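Ribonuclease mar1, putative (Trypanosoma cruzi, PDB 1YZV) is of unestablished function but belongs to the isochorismatase superfamily and is probably a hydrolase. Local coordinates at residues T21-C26 with Q112-G117; D27-F32 with V65-P70; V45-A50 with A78-P83; A95-Q100 with A129-M134. All coordinates share one frame; numbering follows the deposited sequence.

Contact 1 (T21-C26 with Q112-G117)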
loop_
_atom_site.group_PDB
_atom_site.type_symbol
_atom_site.label_atom_id
_atom_site.label_comp_id
_atom_site.label_asym_id
_atom_site.label_seq_id
_atom_site.Cartn_x
_atom_site.Cartn_y
_atom_site.Cartn_z
ATOM N N THR A 21 8.902 -10.854 24.898
ATOM C CA THR A 21 9.213 -10.066 23.703
ATOM C C THR A 21 10.724 -9.947 23.537
ATOM O O THR A 21 11.417 -9.698 24.524
ATOM C CB THR A 21 8.642 -8.609 23.849
ATOM O OG1 THR A 21 7.249 -8.703 24.117
ATOM C CG2 THR A 21 8.831 -7.789 22.598
ATOM N N ALA A 22 11.234 -10.192 22.325
ATOM C CA ALA A 22 12.678 -10.009 22.028
ATOM C C ALA A 22 12.835 -8.733 21.228
ATOM O O ALA A 22 12.080 -8.465 20.289
ATOM C CB ALA A 22 13.235 -11.188 21.231
ATOM N N PHE A 23 13.794 -7.927 21.646
ATOM C CA PHE A 23 14.176 -6.745 20.936
ATOM C C PHE A 23 15.423 -7.101 20.122
ATOM O O PHE A 23 16.493 -7.381 20.674
ATOM C CB PHE A 23 14.420 -5.596 21.926
ATOM C CG PHE A 23 13.167 -5.097 22.583
ATOM C CD1 PHE A 23 12.388 -4.109 21.980
ATOM C CD2 PHE A 23 12.763 -5.609 23.799
ATOM C CE1 PHE A 23 11.205 -3.724 22.539
ATOM C CE2 PHE A 23 11.511 -5.295 24.307
ATOM C CZ PHE A 23 10.763 -4.318 23.719
ATOM N N PHE A 24 15.253 -7.117 18.804
ATOM C CA PHE A 24 16.341 -7.413 17.857
ATOM C C PHE A 24 16.915 -6.141 17.252
ATOM O O PHE A 24 16.312 -5.535 16.367
ATOM C CB PHE A 24 15.855 -8.286 16.724
ATOM C CG PHE A 24 15.820 -9.771 17.030
ATOM C CD1 PHE A 24 15.667 -10.251 18.313
ATOM C CD2 PHE A 24 15.951 -10.695 16.000
ATOM C CE1 PHE A 24 15.713 -11.608 18.568
ATOM C CE2 PHE A 24 15.971 -12.048 16.240
ATOM C CZ PHE A 24 15.824 -12.513 17.530
ATOM N N CYS A 25 18.118 -5.808 17.712
ATOM C CA CYS A 25 18.890 -4.651 17.288
ATOM C C CYS A 25 19.920 -5.095 16.223
ATOM O O CYS A 25 20.942 -5.694 16.523
ATOM C CB CYS A 25 19.595 -4.080 18.511
ATOM S SG CYS A 25 20.621 -2.627 18.228
ATOM N N CYS A 26 19.571 -4.861 14.981
ATOM C CA CYS A 26 20.290 -5.371 13.819
ATOM C C CYS A 26 21.413 -4.442 13.375
ATOM O O CYS A 26 21.157 -3.423 12.746
ATOM C CB CYS A 26 19.309 -5.532 12.664
ATOM S SG CYS A 26 19.745 -6.680 11.452
ATOM N N GLN A 112 6.953 -12.840 20.139
ATOM C CA GLN A 112 6.991 -11.611 19.357
ATOM C C GLN A 112 8.328 -10.897 19.459
ATOM O O GLN A 112 8.997 -10.948 20.476
ATOM C CB GLN A 112 5.827 -10.704 19.725
ATOM C CG GLN A 112 5.876 -10.185 21.169
ATOM C CD GLN A 112 4.543 -9.673 21.672
ATOM O OE1 GLN A 112 3.462 -9.977 21.113
ATOM N NE2 GLN A 112 4.608 -8.846 22.740
ATOM N N VAL A 113 8.755 -10.356 18.317
ATOM C CA VAL A 113 10.061 -9.717 18.164
ATOM C C VAL A 113 9.805 -8.338 17.619
ATOM O O VAL A 113 8.977 -8.170 16.691
ATOM C CB VAL A 113 10.935 -10.546 17.191
ATOM C CG1 VAL A 113 12.180 -9.752 16.748
ATOM C CG2 VAL A 113 11.304 -11.986 17.846
ATOM N N VAL A 114 10.411 -7.363 18.274
ATOM C CA VAL A 114 10.480 -6.005 17.809
ATOM C C VAL A 114 11.841 -5.856 17.137
ATOM O O VAL A 114 12.895 -6.025 17.776
ATOM C CB VAL A 114 10.328 -5.011 18.975
ATOM C CG1 VAL A 114 10.614 -3.587 18.538
ATOM C CG2 VAL A 114 8.926 -5.133 19.575
ATOM N N LEU A 115 11.818 -5.507 15.854
ATOM C CA LEU A 115 13.011 -5.556 14.985
ATOM C C LEU A 115 13.305 -4.192 14.361
ATOM O O LEU A 115 12.411 -3.544 13.802
ATOM C CB LEU A 115 12.809 -6.588 13.878
ATOM C CG LEU A 115 13.821 -6.727 12.708
ATOM C CD1 LEU A 115 15.237 -7.111 13.234
ATOM C CD2 LEU A 115 13.300 -7.804 11.700
ATOM N N TRP A 116 14.569 -3.788 14.409
ATOM C CA TRP A 116 15.003 -2.540 13.766
ATOM C C TRP A 116 16.513 -2.546 13.524
ATOM O O TRP A 116 17.203 -3.425 14.004
ATOM C CB TRP A 116 14.596 -1.302 14.613
ATOM C CG TRP A 116 15.407 -1.091 15.818
ATOM C CD1 TRP A 116 16.477 -0.227 15.918
ATOM C CD2 TRP A 116 15.481 -1.937 16.986
ATOM N NE1 TRP A 116 17.148 -0.428 17.093
ATOM C CE2 TRP A 116 16.530 -1.417 17.805
ATOM C CE3 TRP A 116 14.656 -2.939 17.519
ATOM C CZ2 TRP A 116 16.871 -1.982 19.057
ATOM C CZ3 TRP A 116 14.991 -3.484 18.769
ATOM C CH2 TRP A 116 16.093 -3.000 19.522
ATOM N N GLY A 117 16.974 -1.639 12.673
ATOM C CA GLY A 117 18.399 -1.431 12.467
ATOM C C GLY A 117 18.786 -1.315 11.010
ATOM O O GLY A 117 18.044 -0.692 10.197
#

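Contact 2 (D27-F32 with V65-P70)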
loop_
_atom_site.group_PDB
_atom_site.type_symbol
_atom_site.label_atom_id
_atom_site.label_comp_id
_atom_site.label_asym_id
_atom_site.label_seq_id
_atom_site.Cartn_x
_atom_site.Cartn_y
_atom_site.Cartn_z
ATOM N N ASP A 27 22.645 -4.785 13.735
ATOM C CA ASP A 27 23.844 -4.259 13.038
ATOM C C ASP A 27 23.942 -2.708 12.958
ATOM O O ASP A 27 24.324 -2.140 11.926
ATOM C CB ASP A 27 23.890 -4.848 11.613
ATOM C CG ASP A 27 23.957 -6.375 11.580
ATOM O OD1 ASP A 27 23.963 -7.051 12.654
ATOM O OD2 ASP A 27 23.767 -6.913 10.444
ATOM N N ILE A 28 23.677 -2.028 14.073
ATOM C CA ILE A 28 23.789 -0.577 14.116
ATOM C C ILE A 28 25.219 -0.249 14.518
ATOM O O ILE A 28 25.494 0.066 15.674
ATOM C CB ILE A 28 22.777 0.068 15.074
ATOM C CG1 ILE A 28 21.348 -0.352 14.644
ATOM C CG2 ILE A 28 22.914 1.598 15.052
ATOM C CD1 ILE A 28 20.242 0.246 15.461
ATOM N N GLN A 29 26.105 -0.369 13.540
ATOM C CA GLN A 29 27.548 -0.353 13.770
ATOM C C GLN A 29 28.225 0.901 13.227
ATOM O O GLN A 29 27.699 1.580 12.334
ATOM C CB GLN A 29 28.182 -1.602 13.122
ATOM C CG GLN A 29 27.704 -2.894 13.742
ATOM C CD GLN A 29 27.924 -4.085 12.807
ATOM O OE1 GLN A 29 26.962 -4.690 12.323
ATOM N NE2 GLN A 29 29.195 -4.444 12.581
ATOM N N GLU A 30 29.441 1.143 13.728
ATOM C CA GLU A 30 30.176 2.371 13.467
ATOM C C GLU A 30 30.315 2.687 11.991
ATOM O O GLU A 30 30.081 3.818 11.588
ATOM C CB GLU A 30 31.571 2.380 14.176
ATOM C CG GLU A 30 31.524 2.442 15.743
ATOM C CD GLU A 30 30.966 3.770 16.355
ATOM O OE1 GLU A 30 30.531 4.680 15.607
ATOM O OE2 GLU A 30 30.890 3.881 17.606
ATOM N N LYS A 31 30.626 1.712 11.150
ATOM C CA LYS A 31 30.911 2.076 9.755
ATOM C C LYS A 31 29.672 2.451 8.931
ATOM O O LYS A 31 29.787 3.131 7.928
ATOM C CB LYS A 31 31.749 1.011 9.044
ATOM C CG LYS A 31 33.239 0.992 9.539
ATOM C CD LYS A 31 33.872 2.410 9.594
ATOM C CE LYS A 31 35.404 2.392 9.510
ATOM N NZ LYS A 31 35.926 3.448 8.542
ATOM N N PHE A 32 28.496 2.082 9.417
ATOM C CA PHE A 32 27.235 2.457 8.788
ATOM C C PHE A 32 26.763 3.874 9.185
ATOM O O PHE A 32 25.821 4.405 8.567
ATOM C CB PHE A 32 26.120 1.499 9.240
ATOM C CG PHE A 32 26.290 0.081 8.795
ATOM C CD1 PHE A 32 25.909 -0.308 7.506
ATOM C CD2 PHE A 32 26.639 -0.903 9.720
ATOM C CE1 PHE A 32 25.938 -1.661 7.128
ATOM C CE2 PHE A 32 26.689 -2.263 9.360
ATOM C CZ PHE A 32 26.345 -2.639 8.063
ATOM N N VAL A 65 21.505 -8.222 20.213
ATOM C CA VAL A 65 22.271 -7.381 19.298
ATOM C C VAL A 65 23.135 -8.274 18.404
ATOM O O VAL A 65 23.811 -9.214 18.881
ATOM C CB VAL A 65 23.192 -6.421 20.068
ATOM C CG1 VAL A 65 23.860 -5.452 19.123
ATOM C CG2 VAL A 65 22.399 -5.680 21.174
ATOM N N THR A 66 23.109 -7.997 17.106
ATOM C CA THR A 66 24.080 -8.607 16.206
ATOM C C THR A 66 24.992 -7.545 15.603
ATOM O O THR A 66 24.672 -6.356 15.567
ATOM C CB THR A 66 23.413 -9.399 15.078
ATOM O OG1 THR A 66 22.505 -8.542 14.350
ATOM C CG2 THR A 66 22.698 -10.598 15.658
ATOM N N GLU A 67 26.186 -7.986 15.244
ATOM C CA GLU A 67 27.138 -7.168 14.534
ATOM C C GLU A 67 27.598 -7.957 13.349
ATOM O O GLU A 67 28.079 -9.099 13.492
ATOM C CB GLU A 67 28.287 -6.820 15.460
ATOM C CG GLU A 67 27.840 -6.032 16.703
ATOM C CD GLU A 67 28.947 -5.718 17.711
ATOM O OE1 GLU A 67 29.953 -6.440 17.729
ATOM O OE2 GLU A 67 28.742 -4.805 18.577
ATOM N N GLN A 68 27.436 -7.370 12.178
ATOM C CA GLN A 68 27.895 -7.968 10.925
ATOM C C GLN A 68 29.391 -7.733 10.770
ATOM O O GLN A 68 29.854 -6.599 10.878
ATOM C CB GLN A 68 27.187 -7.351 9.733
ATOM C CG GLN A 68 27.605 -7.886 8.390
ATOM C CD GLN A 68 27.022 -9.254 8.074
ATOM O OE1 GLN A 68 26.106 -9.727 8.764
ATOM N NE2 GLN A 68 27.488 -9.856 6.971
ATOM N N TYR A 69 30.156 -8.818 10.750
ATOM C CA TYR A 69 31.588 -8.730 10.509
ATOM C C TYR A 69 32.240 -7.486 11.184
ATOM O O TYR A 69 32.800 -6.590 10.488
ATOM C CB TYR A 69 31.838 -8.709 8.993
ATOM C CG TYR A 69 33.299 -8.736 8.643
ATOM C CD1 TYR A 69 34.125 -9.729 9.167
ATOM C CD2 TYR A 69 33.832 -7.851 7.736
ATOM C CE1 TYR A 69 35.486 -9.723 8.941
ATOM C CE2 TYR A 69 35.191 -7.867 7.442
ATOM C CZ TYR A 69 36.011 -8.812 8.047
ATOM O OH TYR A 69 37.357 -8.845 7.774
ATOM N N PRO A 70 32.193 -7.428 12.525
ATOM C CA PRO A 70 32.645 -6.204 13.218
ATOM C C PRO A 70 34.142 -5.913 13.041
ATOM O O PRO A 70 34.550 -4.762 13.183
ATOM C CB PRO A 70 32.331 -6.478 14.688
ATOM C CG PRO A 70 32.245 -7.988 14.805
ATOM C CD PRO A 70 31.639 -8.424 13.469
HETATM O O HOH W 1 24.203 -3.684 16.541
#

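Contact 3 (V45-A50 with A78-P83)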
loop_
_atom_site.group_PDB
_atom_site.type_symbol
_atom_site.label_atom_id
_atom_site.label_comp_id
_atom_site.label_asym_id
_atom_site.label_seq_id
_atom_site.Cartn_x
_atom_site.Cartn_y
_atom_site.Cartn_z
ATOM N N VAL A 45 16.222 4.979 18.629
ATOM C CA VAL A 45 15.279 3.886 18.784
ATOM C C VAL A 45 15.914 2.724 19.580
ATOM O O VAL A 45 15.257 2.111 20.443
ATOM C CB VAL A 45 14.682 3.399 17.423
ATOM C CG1 VAL A 45 13.942 2.098 17.570
ATOM C CG2 VAL A 45 13.763 4.438 16.853
ATOM N N ALA A 46 17.189 2.446 19.331
ATOM C CA ALA A 46 17.912 1.422 20.099
ATOM C C ALA A 46 17.928 1.739 21.610
ATOM O O ALA A 46 17.660 0.861 22.454
ATOM C CB ALA A 46 19.333 1.235 19.565
ATOM N N ASN A 47 18.165 3.008 21.921
ATOM C CA ASN A 47 18.127 3.523 23.283
ATOM C C ASN A 47 16.751 3.552 23.944
ATOM O O ASN A 47 16.592 3.201 25.116
ATOM C CB ASN A 47 18.772 4.902 23.332
ATOM C CG ASN A 47 20.283 4.837 23.261
ATOM O OD1 ASN A 47 20.880 3.840 23.674
ATOM N ND2 ASN A 47 20.908 5.856 22.635
ATOM N N ARG A 48 15.735 3.861 23.151
ATOM C CA ARG A 48 14.375 3.827 23.631
ATOM C C ARG A 48 13.968 2.410 24.031
ATOM O O ARG A 48 13.358 2.176 25.096
ATOM C CB ARG A 48 13.453 4.366 22.524
ATOM C CG ARG A 48 12.002 4.160 22.791
ATOM C CD ARG A 48 11.159 4.951 21.814
ATOM N NE ARG A 48 11.126 6.368 22.141
ATOM C CZ ARG A 48 10.411 7.268 21.466
ATOM N NH1 ARG A 48 9.680 6.892 20.398
ATOM N NH2 ARG A 48 10.337 8.514 21.921
ATOM N N PHE A 49 14.237 1.459 23.143
ATOM C CA PHE A 49 13.927 0.045 23.447
ATOM C C PHE A 49 14.809 -0.554 24.540
ATOM O O PHE A 49 14.358 -1.415 25.307
ATOM C CB PHE A 49 14.003 -0.809 22.186
ATOM C CG PHE A 49 12.933 -0.470 21.140
ATOM C CD1 PHE A 49 11.635 -0.216 21.506
ATOM C CD2 PHE A 49 13.212 -0.631 19.787
ATOM C CE1 PHE A 49 10.640 0.015 20.534
ATOM C CE2 PHE A 49 12.249 -0.396 18.814
ATOM C CZ PHE A 49 10.959 -0.077 19.188
ATOM N N ALA A 50 16.036 -0.040 24.662
ATOM C CA ALA A 50 16.898 -0.423 25.796
ATOM C C ALA A 50 16.253 -0.001 27.102
ATOM O O ALA A 50 16.169 -0.812 28.018
ATOM C CB ALA A 50 18.315 0.158 25.661
ATOM N N ALA A 78 28.809 3.429 19.679
ATOM C CA ALA A 78 29.026 3.831 21.076
ATOM C C ALA A 78 27.954 4.768 21.610
ATOM O O ALA A 78 27.861 4.952 22.822
ATOM C CB ALA A 78 30.389 4.497 21.220
ATOM N N ASP A 79 27.131 5.349 20.735
ATOM C CA ASP A 79 26.035 6.200 21.180
ATOM C C ASP A 79 24.868 5.355 21.713
ATOM O O ASP A 79 23.961 5.893 22.306
ATOM C CB ASP A 79 25.518 7.063 20.030
ATOM C CG ASP A 79 26.508 8.087 19.575
ATOM O OD1 ASP A 79 27.340 8.498 20.399
ATOM O OD2 ASP A 79 26.459 8.432 18.371
ATOM N N ILE A 80 24.877 4.049 21.478
ATOM C CA ILE A 80 23.868 3.176 22.050
ATOM C C ILE A 80 24.309 2.733 23.429
ATOM O O ILE A 80 25.403 2.217 23.580
ATOM C CB ILE A 80 23.594 1.934 21.135
ATOM C CG1 ILE A 80 23.026 2.396 19.802
ATOM C CG2 ILE A 80 22.634 0.943 21.820
ATOM C CD1 ILE A 80 22.832 1.261 18.744
ATOM N N ARG A 81 23.431 2.875 24.414
ATOM C CA ARG A 81 23.701 2.411 25.765
ATOM C C ARG A 81 23.044 1.072 25.953
ATOM O O ARG A 81 21.837 1.007 26.189
ATOM C CB ARG A 81 23.156 3.413 26.800
ATOM C CG ARG A 81 23.828 4.790 26.715
ATOM C CD ARG A 81 23.165 5.793 27.678
ATOM N NE ARG A 81 23.703 7.151 27.511
ATOM C CZ ARG A 81 24.827 7.614 28.092
ATOM N NH1 ARG A 81 25.561 6.838 28.902
ATOM N NH2 ARG A 81 25.231 8.869 27.856
ATOM N N LEU A 82 23.772 0.001 25.647
ATOM C CA LEU A 82 23.174 -1.311 25.673
ATOM C C LEU A 82 22.781 -1.636 27.096
ATOM O O LEU A 82 23.517 -1.301 28.036
ATOM C CB LEU A 82 24.182 -2.355 25.192
ATOM C CG LEU A 82 24.507 -2.260 23.701
ATOM C CD1 LEU A 82 25.629 -3.229 23.380
ATOM C CD2 LEU A 82 23.249 -2.522 22.888
ATOM N N PRO A 83 21.676 -2.354 27.276
ATOM C CA PRO A 83 21.428 -2.855 28.635
ATOM C C PRO A 83 22.544 -3.788 29.097
ATOM O O PRO A 83 23.161 -4.458 28.244
ATOM C CB PRO A 83 20.116 -3.643 28.496
ATOM C CG PRO A 83 19.625 -3.413 27.156
ATOM C CD PRO A 83 20.678 -2.825 26.315
#

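Contact 4 (A95-Q100 with A129-M134)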
loop_
_atom_site.group_PDB
_atom_site.type_symbol
_atom_site.label_atom_id
_atom_site.label_comp_id
_atom_site.label_asym_id
_atom_site.label_seq_id
_atom_site.Cartn_x
_atom_site.Cartn_y
_atom_site.Cartn_z
ATOM N N ALA A 95 20.488 -12.467 7.826
ATOM C CA ALA A 95 19.490 -12.692 8.919
ATOM C C ALA A 95 20.149 -12.906 10.297
ATOM O O ALA A 95 21.194 -13.549 10.414
ATOM C CB ALA A 95 18.579 -13.832 8.579
ATOM N N MET A 96 19.481 -12.426 11.356
ATOM C CA MET A 96 20.026 -12.446 12.700
ATOM C C MET A 96 19.893 -13.819 13.357
ATOM O O MET A 96 20.510 -14.031 14.405
ATOM C CB MET A 96 19.346 -11.408 13.596
ATOM C CG MET A 96 19.589 -9.980 13.175
ATOM S SD MET A 96 18.636 -8.853 14.216
ATOM C CE MET A 96 19.349 -9.122 15.829
ATOM N N LEU A 97 19.260 -14.785 12.684
ATOM C CA LEU A 97 18.847 -16.032 13.347
ATOM C C LEU A 97 19.917 -17.092 13.274
ATOM O O LEU A 97 19.706 -18.215 12.774
ATOM C CB LEU A 97 17.506 -16.547 12.794
ATOM C CG LEU A 97 16.309 -15.705 13.218
ATOM C CD1 LEU A 97 15.095 -16.286 12.534
ATOM C CD2 LEU A 97 16.115 -15.774 14.726
ATOM N N VAL A 98 21.086 -16.700 13.737
ATOM C CA VAL A 98 22.244 -17.560 13.711
ATOM C C VAL A 98 22.156 -18.522 14.899
ATOM O O VAL A 98 21.388 -18.288 15.835
ATOM C CB VAL A 98 23.536 -16.723 13.696
ATOM C CG1 VAL A 98 23.608 -15.889 12.392
ATOM C CG2 VAL A 98 23.622 -15.784 14.894
ATOM N N PRO A 99 22.895 -19.637 14.837
ATOM C CA PRO A 99 22.785 -20.661 15.904
ATOM C C PRO A 99 22.915 -20.162 17.356
ATOM O O PRO A 99 22.221 -20.654 18.210
ATOM C CB PRO A 99 23.896 -21.656 15.557
ATOM C CG PRO A 99 24.114 -21.507 14.065
ATOM C CD PRO A 99 23.788 -20.065 13.728
ATOM N N GLN A 100 23.712 -19.144 17.621
ATOM C CA GLN A 100 23.798 -18.588 18.977
ATOM C C GLN A 100 22.560 -17.792 19.444
ATOM O O GLN A 100 22.378 -17.524 20.655
ATOM C CB GLN A 100 25.012 -17.674 19.076
ATOM C CG GLN A 100 26.336 -18.411 19.317
ATOM C CD GLN A 100 27.477 -17.444 19.622
ATOM O OE1 GLN A 100 27.906 -16.666 18.748
ATOM N NE2 GLN A 100 27.917 -17.424 20.888
ATOM N N ALA A 129 11.808 -12.214 7.455
ATOM C CA ALA A 129 11.416 -13.389 6.724
ATOM C C ALA A 129 11.714 -14.656 7.511
ATOM O O ALA A 129 10.892 -15.573 7.544
ATOM C CB ALA A 129 12.109 -13.426 5.342
ATOM N N ALA A 130 12.917 -14.740 8.072
ATOM C CA ALA A 130 13.326 -15.905 8.879
ATOM C C ALA A 130 12.431 -16.105 10.132
ATOM O O ALA A 130 12.018 -17.225 10.440
ATOM C CB ALA A 130 14.794 -15.761 9.286
ATOM N N LEU A 131 12.066 -15.012 10.805
ATOM C CA LEU A 131 11.157 -15.061 11.929
ATOM C C LEU A 131 9.762 -15.496 11.500
ATOM O O LEU A 131 9.104 -16.286 12.183
ATOM C CB LEU A 131 11.091 -13.693 12.652
ATOM C CG LEU A 131 12.378 -13.351 13.399
ATOM C CD1 LEU A 131 12.396 -11.875 13.745
ATOM C CD2 LEU A 131 12.502 -14.224 14.686
ATOM N N LEU A 132 9.342 -15.070 10.323
ATOM C CA LEU A 132 8.048 -15.512 9.837
ATOM C C LEU A 132 8.075 -17.009 9.564
ATOM O O LEU A 132 7.091 -17.698 9.840
ATOM C CB LEU A 132 7.628 -14.767 8.588
ATOM C CG LEU A 132 7.105 -13.328 8.740
ATOM C CD1 LEU A 132 6.755 -12.811 7.371
ATOM C CD2 LEU A 132 5.891 -13.306 9.689
ATOM N N ASP A 133 9.195 -17.508 9.061
ATOM C CA ASP A 133 9.350 -18.940 8.903
ATOM C C ASP A 133 9.259 -19.700 10.210
ATOM O O ASP A 133 8.917 -20.863 10.178
ATOM C CB ASP A 133 10.673 -19.295 8.232
ATOM C CG ASP A 133 10.662 -19.007 6.760
ATOM O OD1 ASP A 133 9.548 -18.981 6.186
ATOM O OD2 ASP A 133 11.761 -18.826 6.173
ATOM N N MET A 134 9.666 -19.094 11.320
ATOM C CA MET A 134 9.553 -19.706 12.653
ATOM C C MET A 134 8.183 -19.502 13.325
ATOM O O MET A 134 8.033 -19.785 14.513
ATOM C CB MET A 134 10.587 -19.079 13.578
ATOM C CG MET A 134 11.991 -19.416 13.221
ATOM S SD MET A 134 13.191 -18.495 14.185
ATOM C CE MET A 134 12.820 -19.095 15.827
#

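Contact 1 (T21-C26 with Q112-G117)
Trp116 and Phe23 pack together on one face of the central sheet, where Thr21, Cys25, Gln112 and Val114 also project. The indole starts from the tight spot between the backbone N and the carbonyl carbon (chi1 75°), and this folds it over strand 21-26. Its six-membered ring then lies above the backbone of Phe24 and Cys25. Trp116 CZ2 touches Cys25 CB at 3.5 Å, and Phe23 CB meets the ring edge at CZ3. Cys25 SG makes an oblique sulfur-aromatic contact, 4.8 Å from the centroid of the Trp116 six-membered ring. On the opposite face Val113 CG1 sits over the Phe24 ring, a CH-pi contact of 3.9 Å to the ring centroid. Leu115 CD1 presses on Phe24 CB at 3.7 Å.

The two strands are parallel neighbours in the Rossmann-like sheet of the isochorismatase fold. Five backbone bonds join them, from Ala22 N to Gln112 O (3.0 Å) as far as Cys26 N to Trp116 O (2.9 Å). At the polar end Gln112 NE2 donates to Thr21 OG1 at 3.0 Å, nearly straight (165°) and close to its amide plane. Gln112 OE1 accepts from Lys14 N. Helix 120-133 covers the Phe24 face, and Phe49 of helix 39-56 packs on Trp116. All twelve residues are buried, so these bonds satisfy polar groups that would otherwise be costly in an apolar core.

Contact 2 (D27-F32 with V65-P70)
Gln29 binds the backbone of Gln68 with both ends of its amide, joining the loop after strand 20-26 to the end of strand 61-68. These strands are parallel neighbours in the Rossmann-like sheet, and the contact lies at their C-terminal ends. Gln29 OE1 accepts from Gln68 N at 2.7 Å. Gln29 NE2 donates to Gln68 O at 2.8 Å, almost straight (176°) and in its own amide plane. These two bonds, with a further one from Gln29 NE2 to Gly74 O, fix the rotation of the amide.

Asp27 is also held closely. Thr66 OG1 donates a hydrogen bond to Asp27 OD1 at 2.7 Å, on the syn side but 31° out of the carboxylate plane. OD2 forms a salt bridge with Lys91 NZ, which is also hydrogen-bonded to Gln68 OE1. The Asp27-Lys91 pair is consistent with part of the Asp-Lys-Cys triad of isochorismatase-like hydrolases.

The other side is looser. Glu67 touches Gln29 with CB, while its OE2 is hydrogen-bonded to Thr76 OG1. The direct backbone bond from Asp27 N to Thr66 O is weak. A water adds a second link: it accepts from Ile28 N at 3.0 Å and donates to Thr66 O at 2.9 Å.

Contact 3 (V45-A50 with A78-P83)
Asn47 reaches from the helix to the loop 78-83 and makes two hydrogen bonds to its backbone. Its OD1 accepts from Arg81 N at 2.8 Å. The bond is nearly straight (169°) and lies in the carbonyl plane, on a lone pair. Its ND2 donates to Asp79 O at 3.1 Å, and that oxygen lies in the Asn47 amide plane. The bonds bracket Ile80, so the amide spans one residue of extended loop and cannot turn freely. CG of Asn47 is anti to the carbonyl carbon (chi1 -76°), which carries the amide out from the helix to the loop.

Two alanines beside Asn47 give smooth ground for apolar groups. The tip of Ile80, CD1, rests on Ala46 CB at 3.6 Å. One helical turn further on, Ala50 CB touches Arg81 O at 3.7 Å and Pro83 CD at 3.9 Å. Helix 39-56 is the connection of a beta-alpha-beta crossover between the parallel strands 20-26 and 61-68. Loop 78-83 belongs to the next link, from strand 61-68 to strand 87-91, and runs along the flank of this helix, beside strand 61-68.

Further along the same helix, Val43 meets Asp79 and Ile80, while His53 and Thr54 meet Pro83. Tyr63 of strand 61-68 packs against Ala50, Leu82 and Pro83, and its OH hydrogen-bonds to Ala46 O. Toward the sheet, Ala46 also touches Trp116, and Phe49 packs on Phe23.

Contact 4 (A95-Q100 with A129-M134)
The CA atoms of Ala95 and Ala130 stand 7.0 Å apart where an irregular loop passes the last turns of helix 120-133. The loop turns sharply at Leu97, the centre of an inverse gamma turn closed by Val98 N to Met96 O at 2.8 Å. This turn presents Leu97 to the helix.

Leu97 does most of the touching, with both methyls. CD1 pushes against Ala130 CB at 3.3 Å, closer than usual van der Waals contact. The same methyl lies 3.4 Å from Met134 SD, and CD2 is 4.0 Å from that sulfur. CD2 meets Leu131 CD2 at 3.9 Å. The Leu97 and Met134 side chains run past each other in opposite directions. Ala95 adds a lighter contact, its CB 4.3 Å from Ala130 CB.

Helix 120-133 links the parallel neighbours 110-118 and 137-146 in a beta-alpha-beta crossover. The loop 95-100 follows strand 87-91 and returns the chain toward strand 110-118. The contact therefore joins two successive connections of the Rossmann-like fold, and it is wholly apolar.

Outside the two segments, Met96 N is hydrogen-bonded to Thr127 OG1 of the same helix. Leu97 and Met134 both touch Val105 of helix 102-105, and Leu97 also reaches Phe24 in the sheet. Two other helix residues, Ala129 and Leu132, pack against Leu12 and Arg11 of a second subunit.

Contact 1 lies at the core, its centre about 3 Å from that of the chain. Contacts 3 and 4 lie on opposite sides of the chain's centre, their own centres about 22 Å apart, with nearest atoms about 10 Å apart. Contact 3 reaches contact 1 through Phe49 CD2, 3.5 Å from Trp116 CZ3. Contact 4 reaches it through Met96 SD, 3.7 Å from Cys26 SG. Contact 2 lies just beyond contact 1, at the C-terminal end of strand 20-26, with a probable hydrogen bond from Thr66 N to Cys25 O at 3.2 Å. Asp27 and Lys91 there, with Cys123 beside Cys26, probably mark the catalytic site by analogy with family hydrolases.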